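Local coordinates for protein Isomerase/lactonizing enzyme (Agrobacterium fabrum str. C58, PDB 2NQL) that is of unspecified function but belongs to the mandelate racemase and muconate lactonizing enzyme family, with an enolase-type barrel domain that holds a sodium ion, at residues A155-L160 with N181-A186; R163-R168 with A195-N200; Q208-A213 with D235-E240; V254-D259 with R280-I285; G309-P314 with M336-E341. All blocks are in the same frame, centred on the assembly; numbering follows the deposited sequence. Where two conformers were deposited one is given.

Contact 1 of 5, residues A155-L160 with N181-A186; sequences AYVSGL and NAFKFA
Strands 152-158 and 182-186 run parallel and side by side, joined by Val157 N to Ala182 O at 2.9 Å and by Lys184 N to Val157 O, the latter reached nearly along its C=O axis. Lys184 carries the inward side of the contact. Lys184 CB lies 3.5 Å from Tyr156 CE1. CG stands anti to the backbone N (chi1 -178°), and the chain runs straight to CD, which passes beside the Tyr156 hydroxyl. A bend at chi3 (80°) then brings Lys184 CE to the edge of the phenol, in its plane, and 3.8 Å from Ser158 OG. At the tip, Lys184 NZ donates to Tyr156 OH at 2.9 Å and also forms a salt bridge with Glu240, so this buried ammonium is held by a charge and a hydroxyl, an environment likely to keep it protonated. Ser158 OG in turn bonds Glu341. On the other side of the sheet Val157 and Phe183 lie side by side, Val157 CB to Phe183 CD1 3.9 Å. Beyond the paired residues, water 2 links Gly159 N to Lys184 O, 2.5 Å from each. The two strands and helix 165-177 make a beta-alpha-beta unit of the barrel: Trp175 and Gln176 of that helix cover Val157 and Phe183, helix 194-205 packs on Phe185, and strands 340-342 and 210-214 flank the pair.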
# COMPACT_ATOMS: atom_id res chain seq x y z
N ALA A 155 -20.56 9.67 -20.71
CA ALA A 155 -19.74 8.47 -20.66
C ALA A 155 -18.84 8.44 -21.89
O ALA A 155 -19.30 8.77 -23.00
CB ALA A 155 -20.63 7.25 -20.60
N TYR A 156 -17.57 8.09 -21.72
CA TYR A 156 -16.67 7.90 -22.86
C TYR A 156 -16.33 6.45 -23.07
O TYR A 156 -16.20 5.68 -22.10
CB TYR A 156 -15.42 8.77 -22.78
CG TYR A 156 -14.33 8.34 -21.81
CD1 TYR A 156 -13.34 7.41 -22.20
CD2 TYR A 156 -14.28 8.85 -20.51
CE1 TYR A 156 -12.34 7.03 -21.33
CE2 TYR A 156 -13.25 8.47 -19.62
CZ TYR A 156 -12.30 7.57 -20.04
OH TYR A 156 -11.29 7.18 -19.19
N VAL A 157 -16.19 6.08 -24.34
CA VAL A 157 -15.88 4.71 -24.73
C VAL A 157 -14.43 4.36 -24.46
O VAL A 157 -13.49 5.06 -24.86
CB VAL A 157 -16.22 4.45 -26.23
CG1 VAL A 157 -15.92 3.01 -26.62
CG2 VAL A 157 -17.66 4.74 -26.49
N SER A 158 -14.25 3.24 -23.77
CA SER A 158 -12.94 2.76 -23.49
C SER A 158 -12.91 1.30 -23.93
O SER A 158 -13.88 0.55 -23.73
CB SER A 158 -12.70 2.86 -21.98
OG SER A 158 -11.35 2.65 -21.66
N GLY A 159 -11.81 0.91 -24.56
CA GLY A 159 -11.64 -0.50 -24.93
C GLY A 159 -11.98 -0.60 -26.40
O GLY A 159 -13.15 -0.44 -26.79
N LEU A 160 -10.97 -0.85 -27.22
CA LEU A 160 -11.19 -1.18 -28.63
C LEU A 160 -10.56 -2.54 -28.89
O LEU A 160 -9.46 -2.61 -29.44
CB LEU A 160 -10.61 -0.08 -29.54
CG LEU A 160 -11.19 1.35 -29.42
CD1 LEU A 160 -10.34 2.34 -30.20
CD2 LEU A 160 -12.67 1.44 -29.85
N ASN A 181 -19.42 10.43 -28.11
CA ASN A 181 -18.62 11.48 -28.72
C ASN A 181 -17.20 11.55 -28.16
O ASN A 181 -16.38 12.35 -28.59
CB ASN A 181 -19.32 12.84 -28.53
CG ASN A 181 -20.64 12.92 -29.26
OD1 ASN A 181 -21.68 13.21 -28.65
ND2 ASN A 181 -20.62 12.66 -30.56
N ALA A 182 -16.93 10.69 -27.17
CA ALA A 182 -15.66 10.71 -26.47
C ALA A 182 -15.12 9.28 -26.34
O ALA A 182 -15.88 8.33 -26.13
CB ALA A 182 -15.81 11.42 -25.12
N PHE A 183 -13.80 9.15 -26.55
CA PHE A 183 -13.14 7.87 -26.80
C PHE A 183 -11.76 7.90 -26.18
O PHE A 183 -11.13 8.96 -26.07
CB PHE A 183 -12.96 7.61 -28.32
CG PHE A 183 -14.25 7.65 -29.09
CD1 PHE A 183 -15.00 6.48 -29.27
CD2 PHE A 183 -14.74 8.86 -29.58
CE1 PHE A 183 -16.21 6.51 -29.97
CE2 PHE A 183 -15.97 8.91 -30.26
CZ PHE A 183 -16.70 7.74 -30.46
N LYS A 184 -11.27 6.72 -25.79
CA LYS A 184 -9.89 6.61 -25.32
C LYS A 184 -9.28 5.35 -25.88
O LYS A 184 -9.94 4.30 -25.93
CB LYS A 184 -9.84 6.65 -23.77
CG LYS A 184 -8.41 6.59 -23.20
CD LYS A 184 -8.40 6.70 -21.66
CE LYS A 184 -8.75 5.39 -20.99
NZ LYS A 184 -8.86 5.61 -19.53
N PHE A 185 -8.01 5.43 -26.29
CA PHE A 185 -7.29 4.25 -26.76
C PHE A 185 -6.05 4.00 -25.92
O PHE A 185 -5.51 4.93 -25.31
CB PHE A 185 -6.94 4.37 -28.26
CG PHE A 185 -5.81 5.31 -28.54
CD1 PHE A 185 -4.49 4.84 -28.64
CD2 PHE A 185 -6.04 6.68 -28.71
CE1 PHE A 185 -3.43 5.72 -28.89
CE2 PHE A 185 -4.97 7.57 -28.95
CZ PHE A 185 -3.67 7.08 -29.05
N ALA A 186 -5.59 2.75 -25.90
CA ALA A 186 -4.42 2.39 -25.10
C ALA A 186 -3.22 2.24 -26.03
O ALA A 186 -3.27 1.51 -27.02
CB ALA A 186 -4.66 1.10 -24.30
O HOH W 1 -19.39 10.24 -25.27
O HOH W 2 -9.62 1.88 -25.37

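Contact 2 of 5, residues R163-R168 with A195-N200; sequences RTLKAR and AAEIAN
Glu197 OE2 is held by two donors: Arg168 NE at 2.8 Å and water 3, also at 2.8 Å. The companion oxygen, Glu197 OE1, receives Arg168 NH2 at 2.7 Å on its syn lone pair, along a nearly straight bond (170°). The arginine thus grips the carboxylate side-on, one nitrogen to each oxygen, but the two planes are turned 32° apart, so NE meets OE2 from above the carboxylate plane. Bends at chi3 of Arg168 and at chi2 of Glu197 bring the groups together, and the guanidinium rotation is fixed further by NH1 bonding the carbonyl of Glu162, while Thr164 O and Leu165 CA lie over one of its faces. The salt bridge ties the first turn of helix 165-177 to helix 194-205, two consecutive helices of the outer layer of the enolase-type alpha/beta barrel. Thr164 is the N-cap of the first, its OG1 accepting from Ala167 N. Leu165 and Asn200 meet tip to tip, Leu165 CD2 to Asn200 CG 3.6 Å. Water 3 accepts from Asn200 ND2 at 2.7 Å and donates to Leu165 O as well as to Glu197, and water 4 joins the same amide nitrogen to Lys166 O.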
# COMPACT_ATOMS: atom_id res chain seq x y z
N ARG A 163 -7.98 -6.57 -33.45
CA ARG A 163 -6.60 -6.95 -33.75
C ARG A 163 -5.89 -5.93 -34.65
O ARG A 163 -4.68 -5.72 -34.54
CB ARG A 163 -6.59 -8.35 -34.37
CG ARG A 163 -5.24 -9.04 -34.36
CD ARG A 163 -5.33 -10.46 -34.99
NE ARG A 163 -5.65 -10.44 -36.43
CZ ARG A 163 -6.83 -10.80 -36.96
NH1 ARG A 163 -7.81 -11.20 -36.17
NH2 ARG A 163 -7.03 -10.76 -38.28
N THR A 164 -6.62 -5.28 -35.55
CA THR A 164 -5.98 -4.41 -36.52
C THR A 164 -6.34 -2.96 -36.25
O THR A 164 -7.40 -2.66 -35.67
CB THR A 164 -6.34 -4.76 -37.99
OG1 THR A 164 -7.70 -4.38 -38.26
CG2 THR A 164 -6.13 -6.26 -38.28
N LEU A 165 -5.46 -2.05 -36.67
CA LEU A 165 -5.75 -0.61 -36.59
C LEU A 165 -7.07 -0.27 -37.29
O LEU A 165 -7.89 0.49 -36.75
CB LEU A 165 -4.59 0.21 -37.16
CG LEU A 165 -4.77 1.73 -37.29
CD1 LEU A 165 -3.67 2.48 -36.58
CD2 LEU A 165 -4.79 2.10 -38.77
N LYS A 166 -7.27 -0.83 -38.49
CA LYS A 166 -8.50 -0.58 -39.24
C LYS A 166 -9.74 -0.99 -38.46
O LYS A 166 -10.70 -0.21 -38.39
CB LYS A 166 -8.47 -1.25 -40.61
CG LYS A 166 -9.08 -0.39 -41.71
CD LYS A 166 -10.59 -0.58 -41.85
CE LYS A 166 -10.92 -1.82 -42.67
NZ LYS A 166 -12.35 -2.20 -42.56
N ALA A 167 -9.73 -2.18 -37.87
CA ALA A 167 -10.93 -2.71 -37.18
C ALA A 167 -11.19 -1.96 -35.87
O ALA A 167 -12.35 -1.77 -35.47
CB ALA A 167 -10.83 -4.23 -36.95
N ARG A 168 -10.11 -1.50 -35.23
CA ARG A 168 -10.25 -0.62 -34.06
C ARG A 168 -10.98 0.68 -34.36
O ARG A 168 -11.80 1.12 -33.55
CB ARG A 168 -8.93 -0.36 -33.36
CG ARG A 168 -8.42 -1.62 -32.65
CD ARG A 168 -7.28 -1.34 -31.68
NE ARG A 168 -6.10 -0.80 -32.37
CZ ARG A 168 -5.20 -1.53 -33.04
NH1 ARG A 168 -5.31 -2.85 -33.13
NH2 ARG A 168 -4.17 -0.92 -33.61
N ALA A 195 0.91 7.62 -32.35
CA ALA A 195 0.70 8.63 -33.38
C ALA A 195 -0.13 8.11 -34.55
O ALA A 195 -1.06 8.78 -34.99
CB ALA A 195 2.02 9.24 -33.85
N ALA A 196 0.19 6.92 -35.03
CA ALA A 196 -0.55 6.33 -36.12
C ALA A 196 -1.98 5.97 -35.69
O ALA A 196 -2.92 6.15 -36.48
CB ALA A 196 0.17 5.13 -36.67
N GLU A 197 -2.13 5.52 -34.44
CA GLU A 197 -3.45 5.20 -33.88
C GLU A 197 -4.36 6.42 -33.77
O GLU A 197 -5.51 6.37 -34.24
CB GLU A 197 -3.34 4.48 -32.54
CG GLU A 197 -4.66 3.79 -32.08
CD GLU A 197 -4.91 2.41 -32.72
OE1 GLU A 197 -3.94 1.74 -33.15
OE2 GLU A 197 -6.09 1.98 -32.81
N ILE A 198 -3.86 7.51 -33.18
CA ILE A 198 -4.65 8.73 -33.01
C ILE A 198 -4.96 9.39 -34.35
O ILE A 198 -6.07 9.90 -34.53
CB ILE A 198 -4.06 9.75 -31.98
CG1 ILE A 198 -5.12 10.77 -31.54
CG2 ILE A 198 -2.78 10.42 -32.51
CD1 ILE A 198 -4.78 11.61 -30.28
N ALA A 199 -4.00 9.36 -35.28
CA ALA A 199 -4.19 9.79 -36.67
C ALA A 199 -5.38 9.07 -37.34
O ALA A 199 -6.27 9.72 -37.89
CB ALA A 199 -2.89 9.53 -37.48
N ASN A 200 -5.39 7.75 -37.25
CA ASN A 200 -6.50 6.96 -37.76
C ASN A 200 -7.84 7.27 -37.11
O ASN A 200 -8.83 7.51 -37.80
CB ASN A 200 -6.20 5.47 -37.69
CG ASN A 200 -7.27 4.64 -38.39
OD1 ASN A 200 -7.44 4.75 -39.61
ND2 ASN A 200 -8.00 3.85 -37.63
O HOH W 3 -7.48 2.77 -35.16
O HOH W 4 -10.43 2.40 -39.04

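Contact 3 of 5, residues Q208-A213 with D235-E240; sequences QAKIAA and DPWFAE. With NA (sodium ion), chain G.
The sodium ion is bound by Glu240 OE2 at 2.3 Å, with water 7 at 2.4 Å, water 6 farther off, and Glu266 as the other protein ligand. Glu240 ends a segment that pairs with strand 210-214 in a beta-alpha-beta unit of the barrel, crossing over through helix 221-231; an acidic metal ligand near the C-terminal end of a barrel strand is characteristic of the enolase superfamily. Its side chain is extended, CG anti to the backbone N, and its second oxygen, OE1, is held by Lys184 and Gln287. Behind it the backbone is fixed by Glu240 N to Ala213 O at 2.8 Å and Ala213 N to Phe238 O at 3.0 Å, both close to straight and nearly along the C=O axes. One step back, Trp237 N reaches Ile211 O from above the carbonyl plane. Farther out, Phe238 stands with CG in the crowded position between N and carbonyl carbon (chi1 58°), which lays its ring over Ala212 CB, 3.4 Å from the ring centroid. Trp237 is sandwiched: Phe238 CE2 sits over one face, and Lys210 covers the opposite one. The lysine's ammonium is too distant for more than a weak cation-pi attraction, whereas Lys210 CD stands 3.5 Å from the centroid of the five-membered ring of Trp237, almost on its normal.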
# COMPACT_ATOMS: atom_id res chain seq x y z
N GLN A 208 -14.61 16.75 -34.28
CA GLN A 208 -15.44 17.07 -33.13
C GLN A 208 -15.34 16.04 -31.99
O GLN A 208 -15.65 16.34 -30.83
CB GLN A 208 -16.90 17.29 -33.55
CG GLN A 208 -17.11 18.57 -34.37
CD GLN A 208 -16.44 19.78 -33.75
OE1 GLN A 208 -16.80 20.22 -32.66
NE2 GLN A 208 -15.43 20.32 -34.44
N ALA A 209 -14.89 14.83 -32.33
CA ALA A 209 -14.75 13.71 -31.34
C ALA A 209 -13.67 14.03 -30.33
O ALA A 209 -12.66 14.64 -30.68
CB ALA A 209 -14.41 12.43 -32.05
N LYS A 210 -13.86 13.60 -29.08
CA LYS A 210 -12.79 13.67 -28.07
C LYS A 210 -12.04 12.34 -28.08
O LYS A 210 -12.67 11.28 -28.01
CB LYS A 210 -13.36 13.93 -26.67
CG LYS A 210 -14.02 15.28 -26.47
CD LYS A 210 -13.95 15.71 -25.02
CE LYS A 210 -15.27 16.22 -24.53
NZ LYS A 210 -15.54 17.59 -25.02
N ILE A 211 -10.72 12.40 -28.23
CA ILE A 211 -9.89 11.19 -28.36
C ILE A 211 -8.70 11.32 -27.41
O ILE A 211 -7.75 12.05 -27.67
CB ILE A 211 -9.39 10.95 -29.82
CG1 ILE A 211 -10.56 11.03 -30.82
CG2 ILE A 211 -8.72 9.55 -29.94
CD1 ILE A 211 -10.12 11.01 -32.31
N ALA A 212 -8.77 10.57 -26.31
CA ALA A 212 -7.68 10.54 -25.34
C ALA A 212 -6.73 9.36 -25.53
O ALA A 212 -7.10 8.31 -26.10
CB ALA A 212 -8.29 10.50 -23.92
N ALA A 213 -5.52 9.52 -25.01
CA ALA A 213 -4.50 8.49 -25.07
C ALA A 213 -4.12 8.02 -23.68
O ALA A 213 -3.65 8.82 -22.86
CB ALA A 213 -3.26 8.99 -25.79
N ASP A 235 -4.88 16.53 -31.96
CA ASP A 235 -5.75 17.08 -30.92
C ASP A 235 -6.16 16.03 -29.84
O ASP A 235 -7.34 15.69 -29.73
CB ASP A 235 -6.99 17.75 -31.54
CG ASP A 235 -7.79 18.56 -30.53
OD1 ASP A 235 -7.18 19.24 -29.68
OD2 ASP A 235 -9.05 18.51 -30.59
N PRO A 236 -5.19 15.52 -29.06
CA PRO A 236 -5.58 14.65 -27.94
C PRO A 236 -6.36 15.36 -26.85
O PRO A 236 -6.00 16.47 -26.42
CB PRO A 236 -4.24 14.11 -27.42
CG PRO A 236 -3.24 15.13 -27.81
CD PRO A 236 -3.73 15.68 -29.13
N TRP A 237 -7.44 14.72 -26.42
CA TRP A 237 -8.27 15.20 -25.33
C TRP A 237 -7.47 15.28 -24.03
O TRP A 237 -7.42 16.34 -23.39
CB TRP A 237 -9.47 14.24 -25.20
CG TRP A 237 -10.43 14.40 -24.07
CD1 TRP A 237 -10.65 15.50 -23.29
CD2 TRP A 237 -11.34 13.40 -23.62
NE1 TRP A 237 -11.64 15.24 -22.37
CE2 TRP A 237 -12.08 13.95 -22.55
CE3 TRP A 237 -11.58 12.07 -24.01
CZ2 TRP A 237 -13.04 13.22 -21.86
CZ3 TRP A 237 -12.56 11.34 -23.33
CH2 TRP A 237 -13.28 11.93 -22.27
N PHE A 238 -6.85 14.17 -23.65
CA PHE A 238 -5.87 14.16 -22.57
C PHE A 238 -4.85 13.05 -22.79
O PHE A 238 -5.09 12.11 -23.57
CB PHE A 238 -6.53 14.09 -21.19
CG PHE A 238 -7.43 12.88 -20.97
CD1 PHE A 238 -6.89 11.64 -20.63
CD2 PHE A 238 -8.81 13.00 -21.06
CE1 PHE A 238 -7.71 10.51 -20.39
CE2 PHE A 238 -9.65 11.89 -20.83
CZ PHE A 238 -9.09 10.64 -20.51
N ALA A 239 -3.71 13.17 -22.11
CA ALA A 239 -2.70 12.11 -22.06
C ALA A 239 -2.74 11.56 -20.64
O ALA A 239 -2.51 12.29 -19.69
CB ALA A 239 -1.31 12.67 -22.40
N GLU A 240 -3.08 10.28 -20.53
CA GLU A 240 -3.28 9.67 -19.22
C GLU A 240 -2.04 8.84 -18.84
O GLU A 240 -1.46 8.17 -19.70
CB GLU A 240 -4.55 8.81 -19.24
CG GLU A 240 -4.60 7.73 -18.18
CD GLU A 240 -5.83 6.85 -18.31
OE1 GLU A 240 -6.81 7.24 -18.97
OE2 GLU A 240 -5.87 5.76 -17.68
NA NA G . -7.31 5.54 -15.95
O HOH W 5 -9.73 15.06 -28.63
O HOH W 6 -5.53 7.17 -14.32
O HOH W 7 -9.53 6.09 -16.60

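Contact 4 of 5, residues V254-D259 with R280-I285; sequences VSKNTD and RCRIAI
The last turn of helix 248-255 and the loop leading from helix 271-278 to strand 285-286 come closest at Ser255 and Arg282, whose CA atoms are 5.2 Å apart. Both lie at the periphery of the enolase-type alpha/beta barrel, where one outer helix ends beside the approach to a later inner strand. Asn257 N bonds back to Val254 O, while the run from Arg280 to Arg282 is neither helix nor strand. Ser255 makes the one direct hydrogen bond between the segments: Ser255 OG accepts from Arg282 N at 2.9 Å (162°). Chi1 of 75° puts OG between the backbone N and the carbonyl carbon, from where it also bonds Glu252 O, one turn back in its own helix. Buried Ser255 thereby serves the loop backbone and the helix end together. Farther out, Lys256 and Arg282 cross at about a right angle despite their like charges; Lys256 NZ and Arg282 NH2 stay 5.1 Å apart, and NZ forms a salt bridge with Glu252. Glu252 also pairs with Arg280 NE, and the far end of Arg280 reaches Glu279 of the second subunit. Water 9 connects Lys256 NZ to Arg280 O, and water 8 bridges Ser255 O and Thr258 O and is met weakly by Arg282 NH1. Over the centre of one face of the Arg282 guanidinium sits an aliphatic carbon, Lys256 CG, 3.8 Å from Arg282 CZ.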
# COMPACT_ATOMS: atom_id res chain seq x y z
N VAL A 254 6.72 16.11 -17.12
CA VAL A 254 5.82 15.92 -18.27
C VAL A 254 4.76 17.01 -18.29
O VAL A 254 4.54 17.65 -19.33
CB VAL A 254 5.15 14.51 -18.30
CG1 VAL A 254 4.05 14.45 -19.37
CG2 VAL A 254 6.17 13.45 -18.61
N SER A 255 4.15 17.26 -17.12
CA SER A 255 2.97 18.12 -17.00
C SER A 255 3.28 19.60 -17.22
O SER A 255 2.40 20.38 -17.57
CB SER A 255 2.30 17.93 -15.65
OG SER A 255 3.03 18.57 -14.62
N LYS A 256 4.54 19.98 -17.01
CA LYS A 256 4.96 21.36 -17.16
C LYS A 256 5.57 21.65 -18.53
O LYS A 256 5.93 22.79 -18.82
CB LYS A 256 5.93 21.73 -16.05
CG LYS A 256 5.22 21.95 -14.74
CD LYS A 256 6.16 22.30 -13.62
CE LYS A 256 5.37 22.82 -12.45
NZ LYS A 256 6.22 22.93 -11.24
N ASN A 257 5.67 20.63 -19.37
CA ASN A 257 6.35 20.75 -20.66
C ASN A 257 5.49 20.33 -21.85
O ASN A 257 5.99 20.18 -22.97
CB ASN A 257 7.67 19.98 -20.65
CG ASN A 257 8.75 20.69 -19.84
OD1 ASN A 257 9.06 20.30 -18.71
ND2 ASN A 257 9.29 21.77 -20.41
N THR A 258 4.20 20.12 -21.58
CA THR A 258 3.20 20.00 -22.63
C THR A 258 1.93 20.72 -22.21
O THR A 258 1.65 20.85 -21.02
CB THR A 258 2.90 18.53 -23.02
OG1 THR A 258 1.96 18.50 -24.10
CG2 THR A 258 2.34 17.71 -21.83
N ASP A 259 1.20 21.23 -23.21
CA ASP A 259 -0.09 21.88 -22.99
C ASP A 259 -1.23 20.87 -23.07
O ASP A 259 -2.35 21.18 -22.67
CB ASP A 259 -0.32 22.99 -24.03
CG ASP A 259 0.64 24.15 -23.88
OD1 ASP A 259 0.60 24.83 -22.83
OD2 ASP A 259 1.43 24.39 -24.83
N ARG A 280 2.89 19.42 -6.56
CA ARG A 280 4.08 19.51 -7.41
C ARG A 280 3.81 19.60 -8.93
O ARG A 280 4.61 20.19 -9.64
CB ARG A 280 5.00 18.32 -7.14
CG ARG A 280 5.72 18.36 -5.80
CD ARG A 280 6.56 17.11 -5.59
NE ARG A 280 7.67 17.02 -6.54
CZ ARG A 280 8.65 16.12 -6.49
NH1 ARG A 280 8.67 15.20 -5.52
NH2 ARG A 280 9.61 16.13 -7.40
N CYS A 281 2.73 18.99 -9.41
CA CYS A 281 2.50 18.80 -10.87
C CYS A 281 1.29 19.61 -11.36
O CYS A 281 0.49 20.08 -10.55
CB CYS A 281 2.29 17.33 -11.23
SG CYS A 281 3.38 16.14 -10.40
N ARG A 282 1.19 19.78 -12.69
CA ARG A 282 0.01 20.37 -13.34
C ARG A 282 -0.97 19.30 -13.85
O ARG A 282 -0.84 18.77 -14.95
CB ARG A 282 0.42 21.29 -14.49
CG ARG A 282 0.68 22.71 -14.04
CD ARG A 282 1.31 23.55 -15.14
NE ARG A 282 2.23 24.52 -14.56
CZ ARG A 282 3.21 25.13 -15.22
NH1 ARG A 282 3.40 24.89 -16.52
NH2 ARG A 282 3.99 26.00 -14.59
N ILE A 283 -1.95 18.99 -13.00
CA ILE A 283 -2.86 17.88 -13.25
C ILE A 283 -4.17 18.50 -13.73
O ILE A 283 -4.82 19.27 -13.01
CB ILE A 283 -3.08 17.00 -11.96
CG1 ILE A 283 -1.75 16.39 -11.44
CG2 ILE A 283 -4.15 15.92 -12.19
CD1 ILE A 283 -0.87 15.68 -12.49
N ALA A 284 -4.56 18.13 -14.94
CA ALA A 284 -5.78 18.67 -15.53
C ALA A 284 -7.00 17.86 -15.09
O ALA A 284 -8.08 18.42 -14.88
CB ALA A 284 -5.67 18.66 -17.01
N ILE A 285 -6.82 16.54 -14.95
CA ILE A 285 -7.94 15.62 -14.71
C ILE A 285 -7.48 14.59 -13.68
O ILE A 285 -6.39 14.04 -13.80
CB ILE A 285 -8.34 14.89 -16.02
CG1 ILE A 285 -8.92 15.87 -17.05
CG2 ILE A 285 -9.37 13.76 -15.76
CD1 ILE A 285 -8.63 15.46 -18.47
O HOH W 8 2.00 22.85 -18.91
O HOH W 9 3.93 23.31 -9.46

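Contact 5 of 5, residues G309-P314 with M336-E341; sequences GIDVIP and MLKGHE
Val312, Leu337 and Pro314 form the apolar centre. Val312 CG2 rests 3.8 Å from Met336 CB, and Leu337 CD1 touches Pro314 CD. Met336, bent at chi2 and chi3, curls back so that its CE methyl approaches Gly309 C and Ile310 O; Gly309 itself closes helix 295-308 in a Schellman motif. Pro314 CB lies over one face of the His340 imidazole, offset toward NE2 and CD2, in a CH-pi contact 3.8 Å from the ring centroid. That ring is fixed at two points, His340 ND1 donating in its plane to a lone pair of Glu341 O at 2.9 Å while NE2 bonds Ser327. The backbones join at Val312, where Val312 N donates to Met336 O and Val312 O accepts from Lys338 N at 3.0 Å. They meet again where Glu341 N reaches Pro314 O at 2.9 Å. Between these points Gly339 O is buried without a hydrogen-bond partner, with Ile313 CA and Pro314 CD its close neighbours. At the exposed edge Lys338 NZ forms a salt bridge with Asp311 OD1 at 3.1 Å, met from well above the carboxylate plane. The two segments carry successive inner strands, 311-312 and 340-342, of the enolase-type barrel, linked through helix 322-331, which packs on Leu337 and His340; helix 295-308 covers Val312, with strand 285-286 on one side and strand 152-158 on the other.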
# COMPACT_ATOMS: atom_id res chain seq x y z
N GLY A 309 -9.75 23.45 -9.09
CA GLY A 309 -10.30 23.49 -10.43
C GLY A 309 -9.83 22.37 -11.33
O GLY A 309 -9.59 22.58 -12.51
N ILE A 310 -9.66 21.18 -10.75
CA ILE A 310 -9.23 20.00 -11.50
C ILE A 310 -10.51 19.24 -11.89
O ILE A 310 -11.36 19.01 -11.04
CB ILE A 310 -8.29 19.10 -10.61
CG1 ILE A 310 -7.01 19.91 -10.26
CG2 ILE A 310 -7.92 17.78 -11.35
CD1 ILE A 310 -6.10 19.29 -9.21
N ASP A 311 -10.63 18.88 -13.18
CA ASP A 311 -11.76 18.05 -13.66
C ASP A 311 -11.70 16.62 -13.10
O ASP A 311 -10.63 16.11 -12.83
CB ASP A 311 -11.77 17.99 -15.19
CG ASP A 311 -12.13 19.34 -15.82
OD1 ASP A 311 -12.67 20.21 -15.11
OD2 ASP A 311 -11.87 19.52 -17.02
N VAL A 312 -12.86 16.01 -12.90
CA VAL A 312 -12.95 14.64 -12.41
C VAL A 312 -13.61 13.77 -13.49
O VAL A 312 -14.75 14.02 -13.90
CB VAL A 312 -13.75 14.57 -11.10
CG1 VAL A 312 -13.87 13.12 -10.62
CG2 VAL A 312 -13.10 15.47 -10.02
N ILE A 313 -12.86 12.78 -13.98
CA ILE A 313 -13.36 11.82 -14.97
C ILE A 313 -12.99 10.40 -14.48
O ILE A 313 -11.90 9.91 -14.80
CB ILE A 313 -12.81 12.11 -16.39
CG1 ILE A 313 -13.08 13.58 -16.79
CG2 ILE A 313 -13.42 11.17 -17.42
CD1 ILE A 313 -12.45 13.99 -18.09
N PRO A 314 -13.86 9.79 -13.65
CA PRO A 314 -13.55 8.51 -13.02
C PRO A 314 -13.30 7.36 -13.97
O PRO A 314 -13.82 7.31 -15.11
CB PRO A 314 -14.77 8.25 -12.14
CG PRO A 314 -15.32 9.61 -11.85
CD PRO A 314 -15.16 10.30 -13.18
N MET A 336 -16.97 19.13 -10.12
CA MET A 336 -15.95 19.03 -11.14
C MET A 336 -16.10 17.84 -12.11
O MET A 336 -15.26 17.66 -13.00
CB MET A 336 -14.56 18.99 -10.48
CG MET A 336 -14.25 20.17 -9.59
SD MET A 336 -14.42 21.76 -10.45
CE MET A 336 -13.28 21.63 -11.82
N LEU A 337 -17.15 17.03 -11.93
CA LEU A 337 -17.41 15.91 -12.85
C LEU A 337 -17.64 16.35 -14.30
O LEU A 337 -18.55 17.14 -14.58
CB LEU A 337 -18.59 15.06 -12.38
CG LEU A 337 -18.74 13.76 -13.20
CD1 LEU A 337 -17.79 12.72 -12.67
CD2 LEU A 337 -20.15 13.26 -13.10
N LYS A 338 -16.82 15.83 -15.21
CA LYS A 338 -17.03 16.03 -16.64
C LYS A 338 -17.68 14.84 -17.33
O LYS A 338 -18.33 14.99 -18.37
CB LYS A 338 -15.74 16.45 -17.32
CG LYS A 338 -15.20 17.79 -16.81
CD LYS A 338 -16.12 18.95 -17.22
CE LYS A 338 -15.58 20.30 -16.82
NZ LYS A 338 -15.78 20.56 -15.34
N GLY A 339 -17.52 13.66 -16.75
CA GLY A 339 -18.08 12.41 -17.27
C GLY A 339 -17.30 11.25 -16.67
O GLY A 339 -16.63 11.41 -15.64
N HIS A 340 -17.36 10.09 -17.31
CA HIS A 340 -17.01 8.82 -16.65
C HIS A 340 -16.62 7.78 -17.69
O HIS A 340 -17.23 7.66 -18.77
CB HIS A 340 -18.20 8.37 -15.80
CG HIS A 340 -17.87 7.39 -14.71
ND1 HIS A 340 -17.40 6.11 -14.96
CD2 HIS A 340 -18.02 7.48 -13.36
CE1 HIS A 340 -17.26 5.46 -13.81
NE2 HIS A 340 -17.62 6.27 -12.82
N GLU A 341 -15.56 7.03 -17.40
CA GLU A 341 -15.19 5.90 -18.25
C GLU A 341 -16.31 4.86 -18.36
O GLU A 341 -17.00 4.57 -17.38
CB GLU A 341 -13.88 5.27 -17.77
CG GLU A 341 -13.27 4.28 -18.76
CD GLU A 341 -11.87 3.85 -18.36
OE1 GLU A 341 -11.47 4.12 -17.23
OE2 GLU A 341 -11.17 3.23 -19.17

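Overall arrangement
Contacts 1, 3 and 5 belong to the inner wall of one barrel, contact 2 joins outer helices, and contact 4 lies where an outer helix meets the run-in to a strand. Contacts 1 and 3, with centres about 9 Å apart, meet at the sodium site: Lys184 NZ reaches Glu240 OE1 at 2.7 Å. Contact 5 closes the ring against contact 1 through Tyr156 N to His340 O and Ser158 OG to Glu341 OE2. Inside, Trp237 of contact 3 touches both Tyr156 and Ile313. Contact 2 reaches inward through Ile198 to Phe185 and Pro236, while Ala284 O of contact 4 lies 3.1 Å from Asp311 N of contact 5.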